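Local atomic coordinates of fimbrin (Schizosaccharomyces pombe, PDB entry 1RT8), a protein that binds and crosslinks actin filaments and contributes to cell polarity, cytokinesis, mating and spore formation. Residues Q224-A229 and L238-M243; G283-R288 and A497-L502; V487-P492 and V503-G508. One frame throughout, in Å; residues are numbered along the deposited sequence.

Contact 1 (Q224-A229 and L238-M243)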
loop_
_atom_site.group_PDB
_atom_site.type_symbol
_atom_site.label_atom_id
_atom_site.label_comp_id
_atom_site.label_asym_id
_atom_site.label_seq_id
_atom_site.Cartn_x
_atom_site.Cartn_y
_atom_site.Cartn_z
ATOM N N GLN A 224 12.113 9.043 31.561
ATOM C CA GLN A 224 12.196 7.830 32.355
ATOM C C GLN A 224 11.493 6.693 31.637
ATOM O O GLN A 224 11.940 5.550 31.696
ATOM C CB GLN A 224 11.565 8.047 33.741
ATOM C CG GLN A 224 12.461 8.810 34.709
ATOM C CD GLN A 224 11.740 9.299 35.963
ATOM O OE1 GLN A 224 10.767 8.698 36.417
ATOM N NE2 GLN A 224 12.237 10.389 36.535
ATOM N N VAL A 225 10.395 7.008 30.953
ATOM C CA VAL A 225 9.643 5.993 30.218
ATOM C C VAL A 225 10.487 5.431 29.087
ATOM O O VAL A 225 10.479 4.221 28.834
ATOM C CB VAL A 225 8.339 6.568 29.592
ATOM C CG1 VAL A 225 7.839 5.647 28.465
ATOM C CG2 VAL A 225 7.261 6.708 30.664
ATOM N N LEU A 226 11.199 6.316 28.397
ATOM C CA LEU A 226 12.028 5.899 27.280
ATOM C C LEU A 226 13.260 5.147 27.761
ATOM O O LEU A 226 13.826 4.347 27.016
ATOM C CB LEU A 226 12.421 7.106 26.425
ATOM C CG LEU A 226 11.240 7.730 25.672
ATOM C CD1 LEU A 226 11.700 8.962 24.895
ATOM C CD2 LEU A 226 10.633 6.700 24.739
ATOM N N GLN A 227 13.674 5.398 29.003
ATOM C CA GLN A 227 14.822 4.686 29.554
ATOM C C GLN A 227 14.336 3.274 29.860
ATOM O O GLN A 227 15.086 2.309 29.724
ATOM C CB GLN A 227 15.348 5.362 30.826
ATOM C CG GLN A 227 15.832 6.790 30.621
ATOM C CD GLN A 227 16.773 7.257 31.721
ATOM O OE1 GLN A 227 16.598 6.919 32.890
ATOM N NE2 GLN A 227 17.771 8.047 31.349
ATOM N N ASN A 228 13.072 3.156 30.267
ATOM C CA ASN A 228 12.485 1.844 30.543
ATOM C C ASN A 228 12.287 1.110 29.224
ATOM O O ASN A 228 12.170 -0.118 29.193
ATOM C CB ASN A 228 11.124 1.970 31.240
ATOM C CG ASN A 228 11.238 2.001 32.753
ATOM O OD1 ASN A 228 12.075 1.307 33.341
ATOM N ND2 ASN A 228 10.381 2.790 33.393
ATOM N N ALA A 229 12.237 1.875 28.137
ATOM C CA ALA A 229 12.058 1.304 26.809
ATOM C C ALA A 229 13.355 0.644 26.347
ATOM O O ALA A 229 13.327 -0.398 25.695
ATOM C CB ALA A 229 11.636 2.394 25.820
ATOM N N LEU A 238 10.638 7.573 19.220
ATOM C CA LEU A 238 10.122 8.547 20.185
ATOM C C LEU A 238 11.129 9.234 21.107
ATOM O O LEU A 238 12.030 8.600 21.648
ATOM C CB LEU A 238 9.049 7.866 21.039
ATOM C CG LEU A 238 8.090 8.726 21.865
ATOM C CD1 LEU A 238 7.295 9.642 20.943
ATOM C CD2 LEU A 238 7.152 7.814 22.654
ATOM N N THR A 239 10.952 10.539 21.283
ATOM C CA THR A 239 11.805 11.322 22.167
ATOM C C THR A 239 10.917 11.906 23.265
ATOM O O THR A 239 9.696 11.998 23.107
ATOM C CB THR A 239 12.469 12.493 21.428
ATOM O OG1 THR A 239 11.455 13.379 20.935
ATOM C CG2 THR A 239 13.328 11.982 20.276
ATOM N N PRO A 240 11.516 12.315 24.390
ATOM C CA PRO A 240 10.729 12.886 25.487
ATOM C C PRO A 240 9.831 14.021 25.020
ATOM O O PRO A 240 8.658 14.081 25.380
ATOM C CB PRO A 240 11.797 13.364 26.461
ATOM C CG PRO A 240 12.902 12.365 26.251
ATOM C CD PRO A 240 12.947 12.272 24.740
ATOM N N THR A 241 10.389 14.913 24.206
ATOM C CA THR A 241 9.648 16.058 23.685
ATOM C C THR A 241 8.574 15.648 22.674
ATOM O O THR A 241 7.487 16.229 22.648
ATOM C CB THR A 241 10.606 17.088 23.026
ATOM O OG1 THR A 241 11.537 16.402 22.179
ATOM C CG2 THR A 241 11.373 17.873 24.090
ATOM N N ALA A 242 8.867 14.645 21.849
ATOM C CA ALA A 242 7.894 14.179 20.863
ATOM C C ALA A 242 6.743 13.475 21.579
ATOM O O ALA A 242 5.604 13.486 21.111
ATOM C CB ALA A 242 8.556 13.228 19.866
ATOM N N MET A 243 7.049 12.863 22.716
ATOM C CA MET A 243 6.032 12.171 23.496
ATOM C C MET A 243 5.049 13.166 24.090
ATOM O O MET A 243 3.835 13.044 23.909
ATOM C CB MET A 243 6.658 11.378 24.643
ATOM C CG MET A 243 5.608 10.650 25.473
ATOM S SD MET A 243 6.250 9.833 26.944
ATOM C CE MET A 243 7.218 8.582 26.212
#
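The hydroxyl OG1 of T239, whose carbonyl carbon lies against the L226 methyl CD1, is held by two partners: A242 N donates to it at 3.0 Å with an N-H...O angle of 149°, and E12 OE1 is a further hydrogen-bond partner. A threonine suits this N-cap of helix 240-244, since its hydroxyl accepts from a first-turn amide that has no helical carbonyl of its own. L226, on helix 218-230, pushes its branched end against that helix start. CD1 comes 3.3 Å from L238 O and 3.5 Å from P240 CD, so it rests on the bend where the chain enters the helix. Both segments belong to the second calponin-homology (CH) domain, whereas E12, which also bonds T241 OG1, comes from the first CH domain of the same actin-binding region. An alanine at L226 would probably open a gap beside L238 O and P240 CD, where CD1 now sits, and leave M243 CE with one neighbour fewer. M243 runs extended from its backbone and turns at chi3 (-67°), bringing the terminal methyl CE to 3.8 Å from V225 CG1 and 4.1 Å from L226 CG. Y196 of helix 194-203 touches V225, L238 and M243.

Contact 2 (G283-R288 and A497-L502)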
loop_
_atom_site.group_PDB
_atom_site.type_symbol
_atom_site.label_atom_id
_atom_site.label_comp_id
_atom_site.label_asym_id
_atom_site.label_seq_id
_atom_site.Cartn_x
_atom_site.Cartn_y
_atom_site.Cartn_z
ATOM N N GLY A 283 -9.985 -15.886 -6.030
ATOM C CA GLY A 283 -10.987 -14.959 -5.546
ATOM C C GLY A 283 -10.411 -13.966 -4.556
ATOM O O GLY A 283 -10.732 -12.775 -4.611
ATOM N N GLU A 284 -9.561 -14.445 -3.647
ATOM C CA GLU A 284 -8.951 -13.566 -2.653
ATOM C C GLU A 284 -8.019 -12.556 -3.311
ATOM O O GLU A 284 -7.993 -11.384 -2.925
ATOM C CB GLU A 284 -8.162 -14.366 -1.608
ATOM C CG GLU A 284 -9.013 -15.125 -0.591
ATOM C CD GLU A 284 -10.038 -14.241 0.106
ATOM O OE1 GLU A 284 -9.673 -13.144 0.572
ATOM O OE2 GLU A 284 -11.214 -14.646 0.195
ATOM N N ARG A 285 -7.256 -13.009 -4.304
ATOM C CA ARG A 285 -6.327 -12.118 -4.995
ATOM C C ARG A 285 -7.064 -11.001 -5.729
ATOM O O ARG A 285 -6.676 -9.834 -5.643
ATOM C CB ARG A 285 -5.451 -12.909 -5.970
ATOM C CG ARG A 285 -4.346 -13.713 -5.281
ATOM C CD ARG A 285 -3.460 -12.801 -4.460
ATOM N NE ARG A 285 -2.885 -11.732 -5.276
ATOM C CZ ARG A 285 -2.623 -10.508 -4.828
ATOM N NH1 ARG A 285 -2.881 -10.199 -3.568
ATOM N NH2 ARG A 285 -2.129 -9.583 -5.643
ATOM N N GLU A 286 -8.128 -11.355 -6.445
ATOM C CA GLU A 286 -8.902 -10.350 -7.165
ATOM C C GLU A 286 -9.418 -9.335 -6.160
ATOM O O GLU A 286 -9.350 -8.131 -6.397
ATOM C CB GLU A 286 -10.086 -10.986 -7.915
ATOM C CG GLU A 286 -9.686 -11.974 -9.013
ATOM C CD GLU A 286 -10.869 -12.441 -9.849
ATOM O OE1 GLU A 286 -11.986 -12.544 -9.307
ATOM O OE2 GLU A 286 -10.686 -12.726 -11.048
ATOM N N ALA A 287 -9.918 -9.826 -5.029
ATOM C CA ALA A 287 -10.449 -8.960 -3.982
ATOM C C ALA A 287 -9.397 -7.956 -3.512
ATOM O O ALA A 287 -9.694 -6.771 -3.347
ATOM C CB ALA A 287 -10.952 -9.805 -2.793
ATOM N N ARG A 288 -8.170 -8.427 -3.301
ATOM C CA ARG A 288 -7.089 -7.552 -2.852
ATOM C C ARG A 288 -6.669 -6.562 -3.933
ATOM O O ARG A 288 -6.333 -5.425 -3.626
ATOM C CB ARG A 288 -5.883 -8.382 -2.398
ATOM C CG ARG A 288 -6.004 -8.887 -0.961
ATOM C CD ARG A 288 -4.947 -9.942 -0.638
ATOM N NE ARG A 288 -5.080 -10.475 0.721
ATOM C CZ ARG A 288 -4.771 -9.802 1.830
ATOM N NH1 ARG A 288 -4.308 -8.561 1.750
ATOM N NH2 ARG A 288 -4.922 -10.373 3.021
ATOM N N ALA A 497 0.415 -17.462 -11.815
ATOM C CA ALA A 497 -0.757 -18.312 -11.662
ATOM C C ALA A 497 -1.766 -18.091 -12.807
ATOM O O ALA A 497 -2.807 -18.744 -12.870
ATOM C CB ALA A 497 -1.422 -18.030 -10.309
ATOM N N VAL A 498 -1.450 -17.158 -13.696
ATOM C CA VAL A 498 -2.300 -16.830 -14.836
ATOM C C VAL A 498 -3.761 -16.562 -14.477
ATOM O O VAL A 498 -4.669 -17.199 -15.008
ATOM C CB VAL A 498 -2.256 -17.945 -15.908
ATOM C CG1 VAL A 498 -2.881 -17.441 -17.202
ATOM C CG2 VAL A 498 -0.819 -18.378 -16.150
ATOM N N ARG A 499 -3.983 -15.628 -13.559
ATOM C CA ARG A 499 -5.333 -15.261 -13.156
ATOM C C ARG A 499 -5.765 -14.289 -14.253
ATOM O O ARG A 499 -5.369 -13.130 -14.258
ATOM C CB ARG A 499 -5.278 -14.625 -11.768
ATOM C CG ARG A 499 -4.777 -15.649 -10.734
ATOM C CD ARG A 499 -4.433 -15.089 -9.346
ATOM N NE ARG A 499 -4.190 -16.196 -8.416
ATOM C CZ ARG A 499 -3.157 -16.277 -7.586
ATOM N NH1 ARG A 499 -2.245 -15.307 -7.550
ATOM N NH2 ARG A 499 -3.023 -17.343 -6.802
ATOM N N PRO A 500 -6.572 -14.774 -15.213
ATOM C CA PRO A 500 -7.089 -14.033 -16.371
ATOM C C PRO A 500 -7.464 -12.566 -16.227
ATOM O O PRO A 500 -6.985 -11.741 -16.996
ATOM C CB PRO A 500 -8.252 -14.906 -16.858
ATOM C CG PRO A 500 -8.632 -15.694 -15.644
ATOM C CD PRO A 500 -7.305 -16.040 -15.054
ATOM N N ARG A 501 -8.321 -12.229 -15.272
ATOM C CA ARG A 501 -8.704 -10.831 -15.099
ATOM C C ARG A 501 -7.528 -9.972 -14.654
ATOM O O ARG A 501 -7.423 -8.800 -15.029
ATOM C CB ARG A 501 -9.819 -10.696 -14.068
ATOM C CG ARG A 501 -11.105 -11.373 -14.464
ATOM C CD ARG A 501 -12.086 -11.263 -13.334
ATOM N NE ARG A 501 -13.402 -11.722 -13.729
ATOM C CZ ARG A 501 -14.398 -11.931 -12.877
ATOM N NH1 ARG A 501 -14.217 -11.726 -11.581
ATOM N NH2 ARG A 501 -15.578 -12.331 -13.330
ATOM N N LEU A 502 -6.647 -10.550 -13.852
ATOM C CA LEU A 502 -5.512 -9.794 -13.360
ATOM C C LEU A 502 -4.476 -9.640 -14.460
ATOM O O LEU A 502 -3.790 -8.620 -14.528
ATOM C CB LEU A 502 -4.934 -10.463 -12.111
ATOM C CG LEU A 502 -5.987 -10.691 -11.010
ATOM C CD1 LEU A 502 -5.330 -11.189 -9.714
ATOM C CD2 LEU A 502 -6.734 -9.392 -10.738
#
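Helix 282-296 and the start of helix 500-511 approach most closely at E286 and L502, whose CA atoms are 7.1 Å apart. Before this point the second segment makes a sharp change of course: V498, just past helix 492-496, leaves helical geometry in a Schellman motif with positive phi (51°), and R499 takes the N-cap position of the next helix. The contact joins the third CH domain to the fourth within the second actin-binding region, and three arginines, a glutamate and a leucine carry it. Long, partly apolar side chains suit such a seam, because their methylenes can pack while their ends find acids. R285 and R499 cross at about a right angle, and the R285 methylene CG lies over one face of the R499 guanidinium, toward its rim, 3.5 Å from R499 NH1. The two guanidinium planes stand 64° apart, and the like charges are probably tolerated because D494 forms a salt bridge with each arginine and E493 with R499. Beside R285, L502 supplies a purely apolar end, its CD1 4.1 Å from R285 CB. E286 reaches out with its extended chain to R501, whose CD packs 3.1 Å from E286 OE2. R501 NH1 and E286 OE1 form a salt bridge at 3.3 Å, whose hydrogen bond is weak although the carboxylate and guanidinium planes are nearly parallel (10°). R501 has a second partner in W387, by a cation-pi interaction. On the face of the R499 guanidinium opposite R285, the methyl CB of A497 sits over the centre, 3.7 Å above the plane.

Contact 3 (V487-P492 and V503-G508)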
loop_
_atom_site.group_PDB
_atom_site.type_symbol
_atom_site.label_atom_id
_atom_site.label_comp_id
_atom_site.label_asym_id
_atom_site.label_seq_id
_atom_site.Cartn_x
_atom_site.Cartn_y
_atom_site.Cartn_z
ATOM N N VAL A 487 0.442 2.047 -13.939
ATOM C CA VAL A 487 -0.176 1.920 -12.622
ATOM C C VAL A 487 -0.662 0.476 -12.549
ATOM O O VAL A 487 -1.625 0.097 -13.225
ATOM C CB VAL A 487 -1.367 2.906 -12.469
ATOM C CG1 VAL A 487 -2.157 2.594 -11.203
ATOM C CG2 VAL A 487 -0.836 4.332 -12.402
ATOM N N ILE A 488 0.025 -0.324 -11.735
ATOM C CA ILE A 488 -0.270 -1.749 -11.598
ATOM C C ILE A 488 -0.620 -2.134 -10.167
ATOM O O ILE A 488 0.108 -1.803 -9.232
ATOM C CB ILE A 488 0.952 -2.571 -12.053
ATOM C CG1 ILE A 488 1.302 -2.188 -13.489
ATOM C CG2 ILE A 488 0.672 -4.058 -11.954
ATOM C CD1 ILE A 488 2.619 -2.711 -13.949
ATOM N N PHE A 489 -1.726 -2.851 -10.003
ATOM C CA PHE A 489 -2.168 -3.261 -8.681
ATOM C C PHE A 489 -2.042 -4.755 -8.420
ATOM O O PHE A 489 -2.503 -5.239 -7.386
ATOM C CB PHE A 489 -3.616 -2.820 -8.446
ATOM C CG PHE A 489 -3.794 -1.329 -8.414
ATOM C CD1 PHE A 489 -4.639 -0.695 -9.318
ATOM C CD2 PHE A 489 -3.113 -0.559 -7.482
ATOM C CE1 PHE A 489 -4.802 0.690 -9.294
ATOM C CE2 PHE A 489 -3.270 0.837 -7.446
ATOM C CZ PHE A 489 -4.117 1.457 -8.358
ATOM N N ILE A 490 -1.436 -5.486 -9.349
ATOM C CA ILE A 490 -1.252 -6.920 -9.164
ATOM C C ILE A 490 0.153 -7.225 -8.651
ATOM O O ILE A 490 1.005 -6.344 -8.603
ATOM C CB ILE A 490 -1.458 -7.706 -10.479
ATOM C CG1 ILE A 490 -0.473 -7.218 -11.551
ATOM C CG2 ILE A 490 -2.887 -7.546 -10.958
ATOM C CD1 ILE A 490 -0.449 -8.111 -12.793
ATOM N N LEU A 491 0.369 -8.477 -8.260
ATOM C CA LEU A 491 1.662 -8.945 -7.784
ATOM C C LEU A 491 2.185 -9.976 -8.790
ATOM O O LEU A 491 1.438 -10.466 -9.646
ATOM C CB LEU A 491 1.533 -9.603 -6.406
ATOM C CG LEU A 491 1.339 -8.716 -5.168
ATOM C CD1 LEU A 491 1.075 -9.605 -3.953
ATOM C CD2 LEU A 491 2.573 -7.857 -4.938
ATOM N N PRO A 492 3.478 -10.318 -8.704
ATOM C CA PRO A 492 4.055 -11.295 -9.627
ATOM C C PRO A 492 3.264 -12.605 -9.690
ATOM O O PRO A 492 3.033 -13.170 -10.767
ATOM C CB PRO A 492 5.460 -11.497 -9.071
ATOM C CG PRO A 492 5.792 -10.133 -8.511
ATOM C CD PRO A 492 4.507 -9.755 -7.809
ATOM N N VAL A 503 -4.372 -10.634 -15.336
ATOM C CA VAL A 503 -3.432 -10.528 -16.442
ATOM C C VAL A 503 -3.933 -9.425 -17.374
ATOM O O VAL A 503 -3.153 -8.612 -17.861
ATOM C CB VAL A 503 -3.323 -11.844 -17.253
ATOM C CG1 VAL A 503 -2.587 -11.581 -18.579
ATOM C CG2 VAL A 503 -2.572 -12.907 -16.438
ATOM N N LEU A 504 -5.238 -9.382 -17.610
ATOM C CA LEU A 504 -5.792 -8.368 -18.505
ATOM C C LEU A 504 -5.585 -6.967 -17.934
ATOM O O LEU A 504 -5.271 -6.036 -18.678
ATOM C CB LEU A 504 -7.278 -8.651 -18.789
ATOM C CG LEU A 504 -7.956 -7.801 -19.884
ATOM C CD1 LEU A 504 -9.182 -8.520 -20.464
ATOM C CD2 LEU A 504 -8.331 -6.461 -19.307
ATOM N N HIS A 505 -5.744 -6.813 -16.619
ATOM C CA HIS A 505 -5.525 -5.517 -15.960
ATOM C C HIS A 505 -4.093 -5.039 -16.218
ATOM O O HIS A 505 -3.858 -3.872 -16.515
ATOM C CB HIS A 505 -5.764 -5.646 -14.447
ATOM C CG HIS A 505 -5.223 -4.504 -13.633
ATOM N ND1 HIS A 505 -4.060 -4.599 -12.897
ATOM C CD2 HIS A 505 -5.696 -3.251 -13.425
ATOM C CE1 HIS A 505 -3.839 -3.455 -12.272
ATOM N NE2 HIS A 505 -4.817 -2.620 -12.576
ATOM N N PHE A 506 -3.142 -5.955 -16.105
ATOM C CA PHE A 506 -1.731 -5.643 -16.323
ATOM C C PHE A 506 -1.500 -5.169 -17.769
ATOM O O PHE A 506 -0.890 -4.127 -18.001
ATOM C CB PHE A 506 -0.893 -6.894 -16.038
ATOM C CG PHE A 506 0.573 -6.729 -16.332
ATOM C CD1 PHE A 506 1.398 -6.039 -15.455
ATOM C CD2 PHE A 506 1.124 -7.267 -17.490
ATOM C CE1 PHE A 506 2.758 -5.885 -15.723
ATOM C CE2 PHE A 506 2.484 -7.120 -17.769
ATOM C CZ PHE A 506 3.303 -6.426 -16.884
ATOM N N ILE A 507 -1.991 -5.944 -18.733
ATOM C CA ILE A 507 -1.833 -5.599 -20.139
ATOM C C ILE A 507 -2.501 -4.261 -20.437
ATOM O O ILE A 507 -1.954 -3.419 -21.158
ATOM C CB ILE A 507 -2.435 -6.690 -21.046
ATOM C CG1 ILE A 507 -1.653 -7.991 -20.872
ATOM C CG2 ILE A 507 -2.389 -6.253 -22.507
ATOM C CD1 ILE A 507 -0.169 -7.862 -21.184
ATOM N N GLY A 508 -3.685 -4.059 -19.876
ATOM C CA GLY A 508 -4.373 -2.803 -20.100
ATOM C C GLY A 508 -3.573 -1.622 -19.584
ATOM O O GLY A 508 -3.598 -0.537 -20.167
#
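H505 is the first residue of the 503-508 segment of helix 500-511 to bear on the loop 487-492 with its side chain. Its CG stands anti to the backbone N (chi1 164°), and the imidazole edge meets the loop backbone: H505 CE1 is 3.2 Å from F489 N, which lies in the plane of the ring. A small flat ring suits this place because it can slip edge-on against a peptide. The F489 and H505 rings meet rim to rim, neither over the other, with centroids 6.0 Å apart and planes at 21°. I490 passes the histidine in the opposite sense, its CG2 3.7 Å from H505 ND1; that nitrogen is buried and has no partner in the model. M390 of helix 379-397 also touches H505. One residue further on, F506 meets the two isoleucines. The I490 side chain crosses that of F506 at about a right angle, with CD1 3.5 Å from F506 CB, and I488 CD1 touches the ring at CE1, 3.6 Å away. Branched aliphatic chains serve well here, as each offers a methyl at a different height along the aromatic side chain. F489 in turn packs on V289 and L292 of helix 282-296, in the third CH domain. Sealing an irregular loop with aromatic and aliphatic side chains against the last helix, 500-511, builds part of the buried core of the all-helical CH fold in its fourth copy.

In the fold
Contact 1 belongs to the first actin-binding region, and contacts 2 and 3 to the second, on the opposite side of the chain's centre; the centres of contacts 1 and 2 are 45 Å apart and those of 1 and 3 are 44 Å apart. Contacts 2 and 3 share helix 500-511, with centres 10 Å apart, and they touch: R285 NH2 packs 3.6 Å from L491 CG, and L502 CB 3.7 Å from I490 CG2. D494 connects them too, since this aspartate, already paired in contact 2, also accepts a hydrogen bond from L491 N of contact 3.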